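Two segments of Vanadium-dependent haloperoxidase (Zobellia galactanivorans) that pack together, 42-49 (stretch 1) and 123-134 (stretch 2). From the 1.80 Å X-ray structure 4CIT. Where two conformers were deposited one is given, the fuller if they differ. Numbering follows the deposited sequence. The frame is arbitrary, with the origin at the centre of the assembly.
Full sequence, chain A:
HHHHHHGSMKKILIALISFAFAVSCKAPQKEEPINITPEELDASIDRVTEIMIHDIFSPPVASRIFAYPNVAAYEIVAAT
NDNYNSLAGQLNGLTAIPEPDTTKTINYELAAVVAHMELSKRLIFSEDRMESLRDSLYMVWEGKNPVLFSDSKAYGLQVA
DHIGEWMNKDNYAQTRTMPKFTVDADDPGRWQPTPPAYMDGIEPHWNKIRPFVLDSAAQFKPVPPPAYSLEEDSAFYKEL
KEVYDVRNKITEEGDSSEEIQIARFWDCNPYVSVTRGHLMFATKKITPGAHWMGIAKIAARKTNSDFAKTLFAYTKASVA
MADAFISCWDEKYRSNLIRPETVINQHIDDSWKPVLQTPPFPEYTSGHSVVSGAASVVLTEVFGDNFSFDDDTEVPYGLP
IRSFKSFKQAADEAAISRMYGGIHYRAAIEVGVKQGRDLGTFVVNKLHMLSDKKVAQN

Stretch 1 42-49: DASIDRVT
Stretch 2 123-134: LIFSEDRMESLR

Two helices pack nearly antiparallel here, their N-to-C directions 157° apart and their axes 9.9 Å apart at closest approach. Residues 42-49 are helical throughout, within a helix that extends beyond both ends. In the second stretch the chain passes Ile 124 in an extended conformation (phi/psi -109/171), turns through Phe 125 and Ser 126, and residues 128-134 lie in a helix that continues later in the chain. The register is set at Arg 47 and Met 130, whose CA atoms lie 6.8 Å apart. Together the two sides bury 383 Å².

The polar rule of the contact is one long side chain reaching a backbone carbonyl. The CA-to-CB bond of Arg 47 points toward the partner; the side chain takes chi1 t, then chi2 and chi3 both p, with chi4 at 88°. This bent path carries Arg 47 NH1 to Arg 129 O, a hydrogen bond of 2.9 Å with an N-H...O angle of 158°. The acceptor lies near the guanidinium plane, as does Ser 132 OG, 3.2 Å from Arg 47 NH1. Leu 133 instead covers one face of the group, its CB 3.7 Å from Arg 47 NH1.

The apolar contacts centre on Met 130 and Val 48. Met 130, in an m/m/m rotamer, leaves its backbone sideways, but its end comes nearer the first helix: SD is 3.8 Å from Arg 47 CG and 4.1 Å from Val 48 CB, while CE reaches within 3.9 Å of Ser 44 OG. Thus the aliphatic part of Arg 47 packs on the thioether while its charged end binds the carbonyl. Val 48 (chi1 83°, p) also meets Ile 124 (p, p), CG2 to CG2 at 3.8 Å, extending the contact past the helical segment.

The CA-to-CB bond of Leu 133 (t, p) points toward the first helix, and its CD2 packs against the backbone: Leu 133 CD2 lies 3.7 Å from both Ala 43 O and Ser 44 CA.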

# COMPACT_ATOMS: atom_id res chain seq x y z
N ASP A 42 -13.26 -1.83 -8.40
CA ASP A 42 -13.27 -1.95 -6.96
C ASP A 42 -13.53 -3.39 -6.48
O ASP A 42 -12.99 -3.79 -5.44
CB ASP A 42 -14.34 -1.01 -6.31
CG ASP A 42 -14.00 0.48 -6.43
OD1 ASP A 42 -12.77 0.81 -6.62
OD2 ASP A 42 -14.96 1.31 -6.28
N ALA A 43 -14.44 -4.09 -7.15
CA ALA A 43 -14.73 -5.49 -6.86
C ALA A 43 -13.43 -6.34 -6.90
O ALA A 43 -13.17 -7.15 -6.03
CB ALA A 43 -15.81 -6.00 -7.80
N SER A 44 -12.61 -6.18 -7.94
CA SER A 44 -11.37 -6.89 -8.04
C SER A 44 -10.39 -6.56 -6.93
O SER A 44 -9.83 -7.47 -6.28
CB SER A 44 -10.72 -6.61 -9.42
OG SER A 44 -9.53 -7.34 -9.64
N ILE A 45 -10.28 -5.28 -6.60
CA ILE A 45 -9.35 -4.85 -5.56
C ILE A 45 -9.88 -5.33 -4.17
O ILE A 45 -9.11 -5.76 -3.35
CB ILE A 45 -9.15 -3.30 -5.63
CG1 ILE A 45 -8.49 -2.89 -6.95
CG2 ILE A 45 -8.37 -2.79 -4.45
CD1 ILE A 45 -8.36 -1.44 -7.21
N ASP A 46 -11.20 -5.28 -3.92
CA ASP A 46 -11.77 -5.81 -2.68
C ASP A 46 -11.54 -7.32 -2.55
O ASP A 46 -11.20 -7.77 -1.46
CB ASP A 46 -13.30 -5.63 -2.64
CG ASP A 46 -13.78 -4.16 -2.42
OD1 ASP A 46 -12.95 -3.31 -2.00
OD2 ASP A 46 -15.02 -3.89 -2.73
N ARG A 47 -11.70 -8.08 -3.67
CA ARG A 47 -11.49 -9.50 -3.58
C ARG A 47 -10.01 -9.79 -3.31
O ARG A 47 -9.66 -10.68 -2.51
CB ARG A 47 -11.93 -10.20 -4.86
CG ARG A 47 -11.79 -11.71 -4.90
CD ARG A 47 -12.41 -12.44 -3.75
NE ARG A 47 -13.85 -12.21 -3.65
CZ ARG A 47 -14.77 -12.95 -4.29
NH1 ARG A 47 -14.43 -14.00 -5.06
NH2 ARG A 47 -16.06 -12.69 -4.11
N VAL A 48 -9.11 -9.12 -4.00
CA VAL A 48 -7.67 -9.40 -3.79
C VAL A 48 -7.27 -9.05 -2.36
O VAL A 48 -6.43 -9.76 -1.76
CB VAL A 48 -6.78 -8.83 -4.92
CG1 VAL A 48 -6.53 -7.44 -4.65
CG2 VAL A 48 -5.46 -9.66 -5.04
N THR A 49 -7.86 -8.02 -1.84
CA THR A 49 -7.66 -7.63 -0.47
C THR A 49 -8.02 -8.77 0.49
O THR A 49 -7.24 -9.14 1.46
CB THR A 49 -8.36 -6.29 -0.13
OG1 THR A 49 -7.75 -5.22 -0.89
CG2 THR A 49 -8.17 -5.92 1.28
N LEU A 123 -0.81 -13.01 -8.69
CA LEU A 123 -0.01 -12.45 -7.57
C LEU A 123 -0.44 -12.96 -6.18
O LEU A 123 0.25 -12.75 -5.22
CB LEU A 123 -0.12 -10.94 -7.62
CG LEU A 123 0.67 -10.28 -8.69
CD1 LEU A 123 0.14 -8.84 -8.98
CD2 LEU A 123 2.11 -10.27 -8.25
N ILE A 124 -1.55 -13.66 -6.11
CA ILE A 124 -1.95 -14.32 -4.86
C ILE A 124 -1.83 -15.84 -4.93
O ILE A 124 -1.58 -16.37 -5.94
CB ILE A 124 -3.29 -13.82 -4.28
CG1 ILE A 124 -4.47 -13.79 -5.23
CG2 ILE A 124 -3.15 -12.43 -3.75
CD1 ILE A 124 -4.83 -15.11 -5.78
N PHE A 125 -1.99 -16.52 -3.78
CA PHE A 125 -1.86 -17.99 -3.74
C PHE A 125 -3.17 -18.69 -4.00
O PHE A 125 -3.18 -19.59 -4.82
CB PHE A 125 -1.23 -18.49 -2.40
CG PHE A 125 0.27 -18.40 -2.40
CD1 PHE A 125 1.05 -19.29 -3.17
CD2 PHE A 125 0.94 -17.42 -1.63
CE1 PHE A 125 2.46 -19.19 -3.18
CE2 PHE A 125 2.34 -17.31 -1.67
CZ PHE A 125 3.10 -18.21 -2.42
N SER A 126 -4.25 -18.25 -3.41
CA SER A 126 -5.59 -18.88 -3.55
C SER A 126 -6.28 -18.33 -4.83
O SER A 126 -7.22 -17.56 -4.76
CB SER A 126 -6.41 -18.60 -2.30
OG SER A 126 -5.76 -19.11 -1.13
N GLU A 127 -5.78 -18.75 -5.98
CA GLU A 127 -6.20 -18.29 -7.30
C GLU A 127 -7.67 -18.57 -7.58
O GLU A 127 -8.38 -17.76 -8.16
CB GLU A 127 -5.34 -18.98 -8.39
CG GLU A 127 -3.88 -18.56 -8.35
CD GLU A 127 -3.14 -18.73 -9.67
OE1 GLU A 127 -3.77 -19.21 -10.62
OE2 GLU A 127 -1.94 -18.36 -9.79
N ASP A 128 -8.17 -19.67 -7.02
CA ASP A 128 -9.56 -20.04 -7.16
C ASP A 128 -10.54 -18.99 -6.64
O ASP A 128 -11.69 -18.87 -7.13
CB ASP A 128 -9.82 -21.43 -6.55
CG ASP A 128 -9.70 -21.46 -5.06
OD1 ASP A 128 -8.87 -20.76 -4.45
OD2 ASP A 128 -10.42 -22.30 -4.48
N ARG A 129 -10.09 -18.22 -5.65
CA ARG A 129 -10.91 -17.16 -5.11
C ARG A 129 -10.97 -15.94 -5.97
O ARG A 129 -11.91 -15.21 -5.85
CB ARG A 129 -10.47 -16.78 -3.69
CG ARG A 129 -10.49 -18.02 -2.77
CD ARG A 129 -10.06 -17.65 -1.34
NE ARG A 129 -10.20 -18.79 -0.43
CZ ARG A 129 -10.55 -18.68 0.87
NH1 ARG A 129 -10.73 -17.50 1.47
NH2 ARG A 129 -10.72 -19.78 1.58
N MET A 130 -9.96 -15.67 -6.79
CA MET A 130 -10.13 -14.63 -7.87
C MET A 130 -10.91 -15.21 -9.02
O MET A 130 -11.72 -14.51 -9.61
CB MET A 130 -8.82 -14.11 -8.40
CG MET A 130 -8.04 -13.13 -7.56
SD MET A 130 -8.81 -11.55 -7.20
CE MET A 130 -9.46 -11.12 -8.82
N GLU A 131 -10.64 -16.46 -9.38
CA GLU A 131 -11.32 -17.05 -10.51
C GLU A 131 -12.85 -17.05 -10.29
O GLU A 131 -13.59 -16.94 -11.24
CB GLU A 131 -10.81 -18.46 -10.78
CG GLU A 131 -9.41 -18.46 -11.34
CD GLU A 131 -8.75 -19.85 -11.28
OE1 GLU A 131 -9.24 -20.79 -10.59
OE2 GLU A 131 -7.73 -19.98 -11.90
N SER A 132 -13.33 -17.22 -9.05
CA SER A 132 -14.76 -17.20 -8.79
C SER A 132 -15.37 -15.85 -9.10
O SER A 132 -16.47 -15.77 -9.69
CB SER A 132 -15.17 -17.69 -7.35
OG SER A 132 -14.43 -16.85 -6.47
N LEU A 133 -14.68 -14.78 -8.74
CA LEU A 133 -15.19 -13.44 -8.97
C LEU A 133 -15.20 -13.20 -10.50
O LEU A 133 -16.21 -12.76 -11.07
CB LEU A 133 -14.26 -12.38 -8.39
CG LEU A 133 -14.58 -10.92 -8.80
CD1 LEU A 133 -15.91 -10.52 -8.25
CD2 LEU A 133 -13.50 -9.95 -8.35
N ARG A 134 -14.07 -13.51 -11.11
CA ARG A 134 -13.91 -13.36 -12.56
C ARG A 134 -15.01 -14.14 -13.31
O ARG A 134 -15.68 -13.61 -14.25
CB ARG A 134 -12.58 -13.95 -12.98
CG ARG A 134 -12.33 -13.91 -14.44
CD ARG A 134 -11.12 -14.78 -14.76
NE ARG A 134 -11.47 -16.18 -14.66
CZ ARG A 134 -10.57 -17.18 -14.69
NH1 ARG A 134 -9.25 -16.95 -14.84
NH2 ARG A 134 -10.97 -18.43 -14.50